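Local coordinates for protein (R)-specific secondary-alkylsulfatase (PDB 4AXH) that hydrolyses (R)-secondary-alkyl sulfates with strict inversion of configuration, giving (S)-alcohols and sulfate at a two-zinc centre, at residues R453-M458 with N485-A490; L500-M505 with M526-G531; V145-L150 with A174-H179. All coordinates share one frame; numbering follows the deposited sequence.

Contact 1: R453-M458 with N485-A490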
ATOM      1  N   ARG A 453      11.084  -9.876  26.981  1.00 77.86           N
ATOM      2  CA  ARG A 453      10.179  -9.229  27.936  1.00 76.97           C
ATOM      3  C   ARG A 453       8.920 -10.031  28.191  1.00 79.86           C
ATOM      4  O   ARG A 453       8.457 -10.082  29.330  1.00 81.06           O
ATOM      5  CB  ARG A 453       9.808  -7.822  27.464  1.00 77.38           C
ATOM      6  CG  ARG A 453      10.922  -6.809  27.650  1.00 93.61           C
ATOM      7  CD  ARG A 453      10.422  -5.413  27.359  1.00110.10           C
ATOM      8  NE  ARG A 453      11.264  -4.376  27.954  1.00124.06           N
ATOM      9  CZ  ARG A 453      12.340  -3.868  27.368  1.00142.13           C
ATOM     10  NH1 ARG A 453      12.732  -4.318  26.186  1.00130.23           N
ATOM     11  NH2 ARG A 453      13.043  -2.916  27.967  1.00132.07           N
ATOM     12  N   TYR A 454       8.364 -10.648  27.144  1.00 74.07           N
ATOM     13  CA  TYR A 454       7.159 -11.452  27.277  1.00 73.59           C
ATOM     14  C   TYR A 454       7.442 -12.756  28.030  1.00 79.00           C
ATOM     15  O   TYR A 454       6.705 -13.076  28.959  1.00 78.99           O
ATOM     16  CB  TYR A 454       6.492 -11.717  25.917  1.00 74.28           C
ATOM     17  CG  TYR A 454       5.552 -10.621  25.438  1.00 74.96           C
ATOM     18  CD1 TYR A 454       4.287 -10.462  25.996  1.00 76.18           C
ATOM     19  CD2 TYR A 454       5.901  -9.793  24.376  1.00 75.80           C
ATOM     20  CE1 TYR A 454       3.410  -9.477  25.530  1.00 76.48           C
ATOM     21  CE2 TYR A 454       5.040  -8.802  23.911  1.00 76.61           C
ATOM     22  CZ  TYR A 454       3.795  -8.646  24.486  1.00 83.90           C
ATOM     23  OH  TYR A 454       2.983  -7.653  23.992  1.00 85.10           O
ATOM     24  N   VAL A 455       8.526 -13.486  27.659  1.00 77.06           N
ATOM     25  CA  VAL A 455       8.970 -14.749  28.298  1.00 76.98           C
ATOM     26  C   VAL A 455       9.171 -14.532  29.810  1.00 81.72           C
ATOM     27  O   VAL A 455       8.685 -15.326  30.615  1.00 80.45           O
ATOM     28  CB  VAL A 455      10.213 -15.380  27.583  1.00 79.69           C
ATOM     29  CG1 VAL A 455      10.867 -16.477  28.422  1.00 78.84           C
ATOM     30  CG2 VAL A 455       9.832 -15.927  26.209  1.00 79.20           C
ATOM     31  N   GLU A 456       9.833 -13.415  30.173  1.00 79.70           N
ATOM     32  CA  GLU A 456      10.059 -12.955  31.544  1.00 79.63           C
ATOM     33  C   GLU A 456       8.690 -12.745  32.228  1.00 81.04           C
ATOM     34  O   GLU A 456       8.447 -13.343  33.278  1.00 81.49           O
ATOM     35  CB  GLU A 456      10.892 -11.647  31.520  1.00 81.34           C
ATOM     36  CG  GLU A 456      10.980 -10.857  32.822  1.00 93.81           C
ATOM     37  CD  GLU A 456      10.997  -9.352  32.616  1.00122.63           C
ATOM     38  OE1 GLU A 456       9.955  -8.810  32.178  1.00123.11           O
ATOM     39  OE2 GLU A 456      12.065  -8.724  32.817  1.00116.11           O
ATOM     40  N   ALA A 457       7.792 -11.953  31.604  1.00 74.41           N
ATOM     41  CA  ALA A 457       6.450 -11.655  32.108  1.00 73.46           C
ATOM     42  C   ALA A 457       5.612 -12.910  32.283  1.00 77.71           C
ATOM     43  O   ALA A 457       4.753 -12.953  33.160  1.00 77.29           O
ATOM     44  CB  ALA A 457       5.744 -10.690  31.171  1.00 74.00           C
ATOM     45  N   MET A 458       5.878 -13.936  31.469  1.00 75.13           N
ATOM     46  CA  MET A 458       5.139 -15.191  31.496  1.00 75.25           C
ATOM     47  C   MET A 458       5.693 -16.254  32.454  1.00 80.36           C
ATOM     48  O   MET A 458       5.128 -17.344  32.550  1.00 80.60           O
ATOM     49  CB  MET A 458       4.923 -15.722  30.071  1.00 77.58           C
ATOM     50  CG  MET A 458       3.921 -14.893  29.265  1.00 80.87           C
ATOM     51  SD  MET A 458       3.546 -15.533  27.613  1.00 84.48           S
ATOM     52  CE  MET A 458       4.908 -14.921  26.698  1.00 80.92           C
ATOM     53  N   ASN A 485       7.261 -18.378  19.397  1.00 55.15           N
ATOM     54  CA  ASN A 485       7.962 -17.312  18.681  1.00 55.95           C
ATOM     55  C   ASN A 485       8.694 -16.420  19.662  1.00 61.13           C
ATOM     56  O   ASN A 485       9.839 -16.042  19.408  1.00 60.08           O
ATOM     57  CB  ASN A 485       6.999 -16.475  17.790  1.00 54.58           C
ATOM     58  CG  ASN A 485       7.709 -15.692  16.704  1.00 57.83           C
ATOM     59  OD1 ASN A 485       8.470 -16.269  15.891  1.00 52.44           O
ATOM     60  ND2 ASN A 485       7.499 -14.359  16.684  1.00 36.69           N
ATOM     61  N   HIS A 486       8.044 -16.112  20.799  1.00 59.50           N
ATOM     62  CA  HIS A 486       8.638 -15.282  21.846  1.00 59.63           C
ATOM     63  C   HIS A 486       9.870 -15.950  22.431  1.00 64.85           C
ATOM     64  O   HIS A 486      10.878 -15.279  22.618  1.00 62.89           O
ATOM     65  CB  HIS A 486       7.621 -14.944  22.946  1.00 59.70           C
ATOM     66  CG  HIS A 486       6.636 -13.900  22.527  1.00 62.77           C
ATOM     67  ND1 HIS A 486       6.792 -12.562  22.403  1.00 64.30           N
ATOM     68  CD2 HIS A 486       5.351 -14.232  22.164  1.00 64.34           C
ATOM     69  CE1 HIS A 486       5.594 -12.059  21.970  1.00 63.56           C
ATOM     70  NE2 HIS A 486       4.771 -13.092  21.826  1.00 63.85           N
ATOM     71  N   LEU A 487       9.799 -17.276  22.665  1.00 64.72           N
ATOM     72  CA  LEU A 487      10.914 -18.022  23.225  1.00 66.38           C
ATOM     73  C   LEU A 487      12.068 -18.178  22.256  1.00 71.59           C
ATOM     74  O   LEU A 487      13.193 -17.855  22.634  1.00 72.37           O
ATOM     75  CB  LEU A 487      10.495 -19.368  23.850  1.00 67.03           C
ATOM     76  CG  LEU A 487      11.549 -20.021  24.773  1.00 73.13           C
ATOM     77  CD1 LEU A 487      12.049 -19.064  25.845  1.00 73.42           C
ATOM     78  CD2 LEU A 487      11.003 -21.261  25.431  1.00 77.83           C
ATOM     79  N   VAL A 488      11.793 -18.653  21.018  1.00 67.23           N
ATOM     80  CA  VAL A 488      12.794 -18.842  19.957  1.00 66.37           C
ATOM     81  C   VAL A 488      13.569 -17.535  19.673  1.00 71.16           C
ATOM     82  O   VAL A 488      14.782 -17.592  19.534  1.00 71.74           O
ATOM     83  CB  VAL A 488      12.209 -19.534  18.684  1.00 68.94           C
ATOM     84  CG1 VAL A 488      13.180 -19.495  17.498  1.00 68.18           C
ATOM     85  CG2 VAL A 488      11.804 -20.970  18.993  1.00 68.52           C
ATOM     86  N   PHE A 489      12.896 -16.369  19.670  1.00 67.33           N
ATOM     87  CA  PHE A 489      13.585 -15.093  19.456  1.00 67.41           C
ATOM     88  C   PHE A 489      14.381 -14.611  20.678  1.00 71.32           C
ATOM     89  O   PHE A 489      15.437 -14.004  20.507  1.00 71.24           O
ATOM     90  CB  PHE A 489      12.634 -14.028  18.901  1.00 69.48           C
ATOM     91  CG  PHE A 489      12.515 -14.110  17.400  1.00 71.59           C
ATOM     92  CD1 PHE A 489      11.749 -15.103  16.799  1.00 75.02           C
ATOM     93  CD2 PHE A 489      13.198 -13.217  16.583  1.00 74.53           C
ATOM     94  CE1 PHE A 489      11.668 -15.199  15.406  1.00 76.37           C
ATOM     95  CE2 PHE A 489      13.095 -13.296  15.192  1.00 77.35           C
ATOM     96  CZ  PHE A 489      12.337 -14.292  14.613  1.00 75.57           C
ATOM     97  N   ALA A 490      13.900 -14.918  21.901  1.00 67.17           N
ATOM     98  CA  ALA A 490      14.571 -14.573  23.153  1.00 66.59           C
ATOM     99  C   ALA A 490      15.856 -15.395  23.294  1.00 70.21           C
ATOM    100  O   ALA A 490      16.859 -14.886  23.794  1.00 68.95           O
ATOM    101  CB  ALA A 490      13.647 -14.847  24.333  1.00 67.26           C
TER

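Contact 2: L500-M505 with M526-G531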
ATOM      1  N   LEU A 500       8.983 -27.724  19.528  1.00 54.35           N
ATOM      2  CA  LEU A 500       7.590 -27.549  19.903  1.00 53.42           C
ATOM      3  C   LEU A 500       6.921 -26.598  18.961  1.00 59.00           C
ATOM      4  O   LEU A 500       5.906 -26.980  18.381  1.00 59.44           O
ATOM      5  CB  LEU A 500       7.465 -27.083  21.362  1.00 52.87           C
ATOM      6  CG  LEU A 500       7.114 -28.150  22.454  1.00 56.68           C
ATOM      7  CD1 LEU A 500       7.366 -29.590  22.009  1.00 56.41           C
ATOM      8  CD2 LEU A 500       7.835 -27.859  23.750  1.00 59.44           C
ATOM      9  N   GLN A 501       7.516 -25.397  18.727  1.00 55.08           N
ATOM     10  CA  GLN A 501       6.947 -24.431  17.781  1.00 54.10           C
ATOM     11  C   GLN A 501       6.850 -25.014  16.370  1.00 58.56           C
ATOM     12  O   GLN A 501       5.870 -24.747  15.676  1.00 60.42           O
ATOM     13  CB  GLN A 501       7.682 -23.099  17.783  1.00 54.67           C
ATOM     14  CG  GLN A 501       6.741 -21.939  17.440  1.00 55.74           C
ATOM     15  CD  GLN A 501       7.395 -20.776  16.710  1.00 74.86           C
ATOM     16  OE1 GLN A 501       8.718 -20.787  16.546  1.00 68.35           O
ATOM     17  NE2 GLN A 501       6.718 -19.840  16.272  1.00 64.39           N
ATOM     18  N   ALA A 502       7.817 -25.861  15.974  1.00 52.88           N
ATOM     19  CA  ALA A 502       7.814 -26.524  14.670  1.00 51.41           C
ATOM     20  C   ALA A 502       6.682 -27.532  14.602  1.00 54.47           C
ATOM     21  O   ALA A 502       6.013 -27.610  13.569  1.00 55.46           O
ATOM     22  CB  ALA A 502       9.142 -27.201  14.411  1.00 51.57           C
ATOM     23  N   ASP A 503       6.422 -28.248  15.716  1.00 48.36           N
ATOM     24  CA  ASP A 503       5.359 -29.259  15.836  1.00 47.74           C
ATOM     25  C   ASP A 503       3.967 -28.642  15.704  1.00 48.26           C
ATOM     26  O   ASP A 503       3.116 -29.196  15.005  1.00 46.73           O
ATOM     27  CB  ASP A 503       5.481 -30.045  17.169  1.00 50.37           C
ATOM     28  CG  ASP A 503       6.510 -31.189  17.203  1.00 66.94           C
ATOM     29  OD1 ASP A 503       7.400 -31.230  16.316  1.00 76.48           O
ATOM     30  OD2 ASP A 503       6.414 -32.052  18.113  1.00 67.50           O
ATOM     31  N   ALA A 504       3.749 -27.488  16.365  1.00 43.28           N
ATOM     32  CA  ALA A 504       2.505 -26.725  16.362  1.00 41.71           C
ATOM     33  C   ALA A 504       2.233 -26.102  14.990  1.00 42.87           C
ATOM     34  O   ALA A 504       1.084 -26.167  14.553  1.00 42.95           O
ATOM     35  CB  ALA A 504       2.534 -25.658  17.434  1.00 42.38           C
ATOM     36  N   MET A 505       3.285 -25.529  14.311  1.00 36.27           N
ATOM     37  CA  MET A 505       3.243 -24.950  12.944  1.00 34.44           C
ATOM     38  C   MET A 505       2.848 -26.017  11.948  1.00 39.03           C
ATOM     39  O   MET A 505       2.008 -25.774  11.095  1.00 39.06           O
ATOM     40  CB  MET A 505       4.619 -24.437  12.514  1.00 35.98           C
ATOM     41  CG  MET A 505       4.873 -23.009  12.871  1.00 38.34           C
ATOM     42  SD  MET A 505       5.827 -22.208  11.569  1.00 41.02           S
ATOM     43  CE  MET A 505       6.350 -20.741  12.455  1.00 37.60           C
ATOM     44  N   MET A 526      10.446 -26.880   9.185  1.00 47.94           N
ATOM     45  CA  MET A 526      11.724 -27.414   8.730  1.00 47.16           C
ATOM     46  C   MET A 526      12.902 -26.576   9.268  1.00 49.71           C
ATOM     47  O   MET A 526      13.755 -27.125   9.948  1.00 50.75           O
ATOM     48  CB  MET A 526      11.743 -27.460   7.200  1.00 49.70           C
ATOM     49  CG  MET A 526      13.063 -27.906   6.585  1.00 53.81           C
ATOM     50  SD  MET A 526      12.946 -28.074   4.760  1.00 58.34           S
ATOM     51  CE  MET A 526      12.176 -29.637   4.678  1.00 55.19           C
ATOM     52  N   GLU A 527      12.937 -25.265   8.998  1.00 44.30           N
ATOM     53  CA  GLU A 527      14.034 -24.392   9.443  1.00 43.54           C
ATOM     54  C   GLU A 527      14.152 -24.266  10.962  1.00 50.96           C
ATOM     55  O   GLU A 527      15.257 -24.044  11.467  1.00 52.46           O
ATOM     56  CB  GLU A 527      13.962 -22.999   8.815  1.00 43.81           C
ATOM     57  CG  GLU A 527      14.181 -22.905   7.310  1.00 39.95           C
ATOM     58  CD  GLU A 527      14.282 -21.480   6.780  1.00 56.47           C
ATOM     59  OE1 GLU A 527      14.115 -20.518   7.569  1.00 66.66           O
ATOM     60  OE2 GLU A 527      14.572 -21.320   5.573  1.00 37.57           O
ATOM     61  N   LEU A 528      13.023 -24.402  11.694  1.00 47.30           N
ATOM     62  CA  LEU A 528      13.017 -24.325  13.162  1.00 45.63           C
ATOM     63  C   LEU A 528      13.744 -25.530  13.701  1.00 53.21           C
ATOM     64  O   LEU A 528      14.514 -25.419  14.648  1.00 54.86           O
ATOM     65  CB  LEU A 528      11.587 -24.310  13.702  1.00 44.04           C
ATOM     66  CG  LEU A 528      10.939 -22.952  13.812  1.00 45.88           C
ATOM     67  CD1 LEU A 528       9.428 -23.092  13.944  1.00 45.26           C
ATOM     68  CD2 LEU A 528      11.563 -22.109  14.960  1.00 42.68           C
ATOM     69  N   ARG A 529      13.520 -26.678  13.061  1.00 50.15           N
ATOM     70  CA  ARG A 529      14.129 -27.942  13.398  1.00 50.34           C
ATOM     71  C   ARG A 529      15.599 -27.991  12.967  1.00 61.40           C
ATOM     72  O   ARG A 529      16.448 -28.415  13.749  1.00 63.17           O
ATOM     73  CB  ARG A 529      13.343 -29.086  12.749  1.00 44.77           C
ATOM     74  CG  ARG A 529      12.056 -29.407  13.488  1.00 46.18           C
ATOM     75  CD  ARG A 529      11.087 -30.168  12.619  1.00 52.51           C
ATOM     76  NE  ARG A 529       9.840 -30.435  13.337  1.00 61.64           N
ATOM     77  CZ  ARG A 529       8.784 -31.044  12.810  1.00 67.81           C
ATOM     78  NH1 ARG A 529       8.809 -31.459  11.546  1.00 53.74           N
ATOM     79  NH2 ARG A 529       7.694 -31.243  13.539  1.00 47.37           N
ATOM     80  N   HIS A 530      15.899 -27.553  11.737  1.00 60.45           N
ATOM     81  CA  HIS A 530      17.239 -27.632  11.167  1.00 61.38           C
ATOM     82  C   HIS A 530      17.855 -26.263  10.886  1.00 70.06           C
ATOM     83  O   HIS A 530      18.651 -25.780  11.694  1.00 71.03           O
ATOM     84  CB  HIS A 530      17.246 -28.586   9.953  1.00 62.14           C
ATOM     85  CG  HIS A 530      16.472 -29.853  10.204  1.00 66.23           C
ATOM     86  ND1 HIS A 530      17.006 -30.894  10.952  1.00 68.70           N
ATOM     87  CD2 HIS A 530      15.199 -30.174   9.869  1.00 68.52           C
ATOM     88  CE1 HIS A 530      16.061 -31.823  11.012  1.00 68.17           C
ATOM     89  NE2 HIS A 530      14.954 -31.435  10.380  1.00 68.47           N
ATOM     90  N   GLY A 531      17.451 -25.623   9.798  1.00 68.78           N
ATOM     91  CA  GLY A 531      17.961 -24.309   9.422  1.00 69.44           C
ATOM     92  C   GLY A 531      17.986 -24.107   7.924  1.00 77.49           C
ATOM     93  O   GLY A 531      17.411 -24.905   7.178  1.00 76.26           O
TER
HETATM   94  O   HOH W   1      10.033 -31.435  15.817  1.00 57.82           O

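Contact 3: V145-L150 with A174-H179. With ZN (zinc ion), chain D.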
ATOM      1  N   VAL A 145      -0.065 -19.266 -33.117  1.00 38.08           N
ATOM      2  CA  VAL A 145      -0.179 -18.075 -32.284  1.00 36.37           C
ATOM      3  C   VAL A 145      -0.285 -18.539 -30.867  1.00 37.78           C
ATOM      4  O   VAL A 145      -1.114 -19.384 -30.532  1.00 37.20           O
ATOM      5  CB  VAL A 145      -1.159 -16.964 -32.732  1.00 39.54           C
ATOM      6  CG1 VAL A 145      -2.437 -17.544 -33.290  1.00 40.50           C
ATOM      7  CG2 VAL A 145      -1.431 -15.943 -31.629  1.00 37.98           C
ATOM      8  N   LEU A 146       0.681 -18.101 -30.074  1.00 32.17           N
ATOM      9  CA  LEU A 146       0.837 -18.508 -28.696  1.00 29.50           C
ATOM     10  C   LEU A 146       0.444 -17.418 -27.732  1.00 35.99           C
ATOM     11  O   LEU A 146       0.756 -16.242 -27.925  1.00 35.67           O
ATOM     12  CB  LEU A 146       2.301 -18.865 -28.482  1.00 27.31           C
ATOM     13  CG  LEU A 146       2.711 -20.295 -28.470  1.00 29.40           C
ATOM     14  CD1 LEU A 146       2.326 -21.010 -29.730  1.00 29.17           C
ATOM     15  CD2 LEU A 146       4.192 -20.387 -28.259  1.00 29.73           C
ATOM     16  N   ILE A 147      -0.242 -17.808 -26.678  1.00 34.25           N
ATOM     17  CA  ILE A 147      -0.525 -16.880 -25.589  1.00 32.83           C
ATOM     18  C   ILE A 147       0.219 -17.431 -24.399  1.00 32.04           C
ATOM     19  O   ILE A 147      -0.055 -18.544 -23.962  1.00 29.10           O
ATOM     20  CB  ILE A 147      -1.971 -16.294 -25.372  1.00 35.40           C
ATOM     21  CG1 ILE A 147      -2.340 -16.153 -23.903  1.00 35.89           C
ATOM     22  CG2 ILE A 147      -3.095 -16.931 -26.215  1.00 34.13           C
ATOM     23  CD1 ILE A 147      -1.825 -14.926 -23.305  1.00 43.74           C
ATOM     24  N   ASP A 148       1.303 -16.713 -24.046  1.00 27.39           N
ATOM     25  CA  ASP A 148       2.301 -16.962 -23.019  1.00 26.06           C
ATOM     26  C   ASP A 148       3.348 -18.001 -23.378  1.00 31.95           C
ATOM     27  O   ASP A 148       3.151 -18.830 -24.286  1.00 29.85           O
ATOM     28  CB  ASP A 148       1.717 -17.075 -21.605  1.00 27.41           C
ATOM     29  CG  ASP A 148       1.068 -15.786 -21.162  1.00 28.57           C
ATOM     30  OD1 ASP A 148       1.366 -14.738 -21.764  1.00 26.09           O
ATOM     31  OD2 ASP A 148       0.236 -15.829 -20.237  1.00 31.41           O
ATOM     32  N   THR A 149       4.506 -17.921 -22.688  1.00 30.66           N
ATOM     33  CA  THR A 149       5.662 -18.765 -22.980  1.00 31.05           C
ATOM     34  C   THR A 149       6.206 -19.516 -21.746  1.00 36.08           C
ATOM     35  O   THR A 149       7.386 -19.892 -21.719  1.00 35.78           O
ATOM     36  CB  THR A 149       6.736 -17.870 -23.599  1.00 34.01           C
ATOM     37  OG1 THR A 149       7.134 -16.936 -22.606  1.00 33.09           O
ATOM     38  CG2 THR A 149       6.258 -17.125 -24.847  1.00 27.30           C
ATOM     39  N   LEU A 150       5.341 -19.728 -20.727  1.00 30.72           N
ATOM     40  CA  LEU A 150       5.666 -20.377 -19.456  1.00 28.06           C
ATOM     41  C   LEU A 150       6.792 -19.613 -18.678  1.00 32.31           C
ATOM     42  O   LEU A 150       7.173 -18.507 -19.080  1.00 32.23           O
ATOM     43  CB  LEU A 150       5.957 -21.884 -19.634  1.00 27.15           C
ATOM     44  CG  LEU A 150       4.952 -22.761 -20.421  1.00 29.57           C
ATOM     45  CD1 LEU A 150       5.405 -24.207 -20.456  1.00 27.59           C
ATOM     46  CD2 LEU A 150       3.553 -22.691 -19.836  1.00 25.27           C
ATOM     47  N   ALA A 174       3.210 -15.760 -34.107  1.00 32.07           N
ATOM     48  CA  ALA A 174       2.884 -14.745 -33.125  1.00 31.50           C
ATOM     49  C   ALA A 174       2.906 -15.278 -31.705  1.00 33.91           C
ATOM     50  O   ALA A 174       2.622 -16.461 -31.467  1.00 31.91           O
ATOM     51  CB  ALA A 174       1.510 -14.131 -33.442  1.00 31.87           C
ATOM     52  N   VAL A 175       3.231 -14.375 -30.769  1.00 29.85           N
ATOM     53  CA  VAL A 175       3.232 -14.628 -29.336  1.00 30.96           C
ATOM     54  C   VAL A 175       2.522 -13.471 -28.653  1.00 35.70           C
ATOM     55  O   VAL A 175       2.661 -12.344 -29.101  1.00 35.13           O
ATOM     56  CB  VAL A 175       4.656 -14.916 -28.760  1.00 35.11           C
ATOM     57  CG1 VAL A 175       4.684 -14.848 -27.238  1.00 34.71           C
ATOM     58  CG2 VAL A 175       5.175 -16.262 -29.236  1.00 34.70           C
ATOM     59  N   VAL A 176       1.728 -13.770 -27.598  1.00 34.07           N
ATOM     60  CA  VAL A 176       1.001 -12.805 -26.769  1.00 32.90           C
ATOM     61  C   VAL A 176       1.480 -12.993 -25.342  1.00 35.24           C
ATOM     62  O   VAL A 176       1.466 -14.099 -24.830  1.00 35.46           O
ATOM     63  CB  VAL A 176      -0.533 -12.973 -26.859  1.00 36.92           C
ATOM     64  CG1 VAL A 176      -1.263 -11.968 -25.967  1.00 36.23           C
ATOM     65  CG2 VAL A 176      -1.017 -12.848 -28.295  1.00 37.68           C
ATOM     66  N   TYR A 177       1.923 -11.912 -24.712  1.00 31.99           N
ATOM     67  CA  TYR A 177       2.329 -11.869 -23.312  1.00 30.42           C
ATOM     68  C   TYR A 177       1.099 -11.318 -22.639  1.00 34.97           C
ATOM     69  O   TYR A 177       0.793 -10.144 -22.840  1.00 37.25           O
ATOM     70  CB  TYR A 177       3.505 -10.901 -23.078  1.00 30.36           C
ATOM     71  CG  TYR A 177       4.836 -11.293 -23.692  1.00 34.96           C
ATOM     72  CD1 TYR A 177       5.233 -12.631 -23.768  1.00 36.69           C
ATOM     73  CD2 TYR A 177       5.745 -10.323 -24.112  1.00 36.76           C
ATOM     74  CE1 TYR A 177       6.481 -12.993 -24.283  1.00 35.00           C
ATOM     75  CE2 TYR A 177       7.008 -10.674 -24.599  1.00 37.55           C
ATOM     76  CZ  TYR A 177       7.369 -12.009 -24.689  1.00 39.83           C
ATOM     77  OH  TYR A 177       8.605 -12.359 -25.181  1.00 36.41           O
ATOM     78  N   SER A 178       0.348 -12.155 -21.906  1.00 29.95           N
ATOM     79  CA  SER A 178      -0.872 -11.714 -21.223  1.00 29.42           C
ATOM     80  C   SER A 178      -0.592 -10.564 -20.238  1.00 33.17           C
ATOM     81  O   SER A 178      -1.384  -9.625 -20.150  1.00 35.66           O
ATOM     82  CB  SER A 178      -1.543 -12.880 -20.500  1.00 31.36           C
ATOM     83  OG  SER A 178      -0.767 -13.397 -19.425  1.00 39.10           O
ATOM     84  N   HIS A 179       0.524 -10.657 -19.494  1.00 25.51           N
ATOM     85  CA  HIS A 179       0.914  -9.679 -18.480  1.00 23.93           C
ATOM     86  C   HIS A 179       2.411  -9.786 -18.121  1.00 28.25           C
ATOM     87  O   HIS A 179       3.094 -10.754 -18.518  1.00 26.18           O
ATOM     88  CB  HIS A 179       0.019  -9.790 -17.207  1.00 22.85           C
ATOM     89  CG  HIS A 179       0.087 -11.107 -16.495  1.00 24.08           C
ATOM     90  ND1 HIS A 179      -0.411 -12.265 -17.070  1.00 24.87           N
ATOM     91  CD2 HIS A 179       0.536 -11.394 -15.252  1.00 23.68           C
ATOM     92  CE1 HIS A 179      -0.244 -13.211 -16.161  1.00 23.46           C
ATOM     93  NE2 HIS A 179       0.334 -12.737 -15.053  1.00 23.32           N
TER
HETATM   94 ZN    ZN D 701       0.350 -13.309 -13.044  1.00 39.46          ZN
HETATM   95  O   HOH W   2       1.577 -14.937 -12.601  1.00 31.68           O

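Contact 1: R453-M458 with N485-A490
Tyr454 and His486 pack ring against ring where two helix ends meet, with Tyr454 CD2 3.3 Å from His486 CE1. Their planes stand 54° apart with centroids 4.6 Å from each other, an oblique pairing. The CB of Tyr454 also lies beside the imidazole, 3.6 Å from His486 ND1, and the near side of the phenol ring, CG and CD2, does most of the touching. Next to the rings, Val455 fills the approach with both methyls. CG1, anti to the backbone N (chi1 166°), reaches Leu487 CD1 at 3.8 Å, while CG2 rests over the backbone where His486 joins Leu487 and comes within 4.4 Å of Ala490 CB. The two branches of a valine can thus meet several neighbours at once, and the short side chain of Ala490 leaves room for CG2.

Segments 453-458 and 485-490 pass at 9.0 Å between axes, their directions 117° apart. No hydrogen bond links them; the polar ends of both rings are bonded to the second subunit of the homodimer. Tyr454 OH bonds to His486 NE2 and Gln482 OE1 of the second subunit, and His486 NE2 bonds to Tyr454 OH of that subunit. Each chain thus offers a tyrosine and a histidine, packed obliquely within the chain and hydrogen-bonded across the dimer, consistent with the dimerisation role of this helical region.

Contact 2: L500-M505 with M526-G531
Ala502 and Leu528 are the nearest CA pair of segments 500-505 and 526-531, 5.8 Å apart. Alanine suits this point because its methyl takes little room: Ala502 CB lies 3.9 Å from Leu528 CB, and Arg529 NE runs past the same methyl at 3.5 Å. The branched end of Leu528 reaches farther over the helix. Its CD1 comes to 3.8 Å from Ala502 N and 4.1 Å from Met505 CE, and both its methyls lie against OE1 of Gln501, whose side chain crosses at about a right angle.

Arg529 supplies the polar half. Its chain is extended from CG to NE, which carries the guanidinium along Ala502 to Asp503, where NH2 donates to OD1 at 2.8 Å in a salt bridge with an N-H...O angle of 152°. The carboxylate and guanidinium planes are 84° apart: OD1 lies near the guanidinium plane but receives the proton on its anti side, 31° out of the carboxylate plane. A single NH2-OD1 bond results instead of a two-pronged pairing. A water 2.7 Å from Asp503 OD1 probably donates to it and accepts a weak bond from Arg529 NE.

Glu506 takes Arg529 NH1 in a second salt bridge, and Lys35 pairs with Asp503 OD1, so the charges form a small network. Segment 526-531 ends at Gly531, whose positive phi takes the chain out of its helix. Two consecutive helices of the alkyl sulfatase dimerisation region thus pack as a pair, small and apolar inside with a charged flank. Helix 477-490 packs against Gln501, Ala504 and Met505, while helix 461-474 meets Leu500.

Contact 3: V145-L150 with A174-H179
Val145-Ile147 and Ala174-Val176 pair as parallel strands, joined by Leu146 N to Ala174 O (2.9 Å), Val176 N to Leu146 O and Asp148 N to Val176 O. Apolar residues, most of them beta-branched, suit this buried sheet. Val145, Ala174, Ile147 and Val176 share one face, with Ile147 CB 3.9 Å from Val176 CB, while Leu146 and Val175 lie on the other. Beyond the strand Thr149 extends the latter packing: its CG2 touches Val175 CG1 at 3.7 Å and comes to the edge of the Tyr177 ring.

The carboxylate of Asp148 then grips the turn that follows the second strand. OD1 receives Ser178 N at 2.8 Å in a nearly straight bond (172°), and OD2 receives the Ser178 hydroxyl, also at 2.8 Å. Both bonds use syn lone pairs, so the two oxygens hold one residue like a fork. Ser178 OG, placed between its backbone N and carbonyl carbon (chi1 66°), in turn accepts from His179 ND1 at 2.6 Å. With ND1 so held, NE2 is left to bind zinc at 2.1 Å; a water also binds the metal. Asp148 is a second-shell residue, bonded through OD2 to zinc ligand His184 and, by way of Ser178, probably fixing the rotation of the His179 ring.

His181, Glu291 and Asp310 are the other protein ligands of this zinc. The strands belong to a beta-alpha-beta crossover through helix 153-164 in the metallo-beta-lactamase fold; strand 135-138 flanks strand 144-147 and strand 203-207 flanks strand 172-176, with helix 188-191 packing on Leu146, Thr149 and Tyr177.

From the N terminus, contact 3 comes first: it closes the crossover from strand 144-147 through helix 153-164 to strand 172-176, in the catalytic domain. Much later, contact 1 closes a largely helical loop that spans helix 461-474 and the start of helix 477-490, and contact 2 then closes a shorter, mostly helical excursion made of the end of helix 495-511 and most of helix 515-529. The three lie in series, none nested or crossing. Contacts 1 and 2 adjoin in the dimerisation region, where Val488 packs on Gln501 and Leu528, and both touch the second subunit. Contact 3 lies on the opposite side of the chain's centre, its centre about 41 Å from that of contact 2.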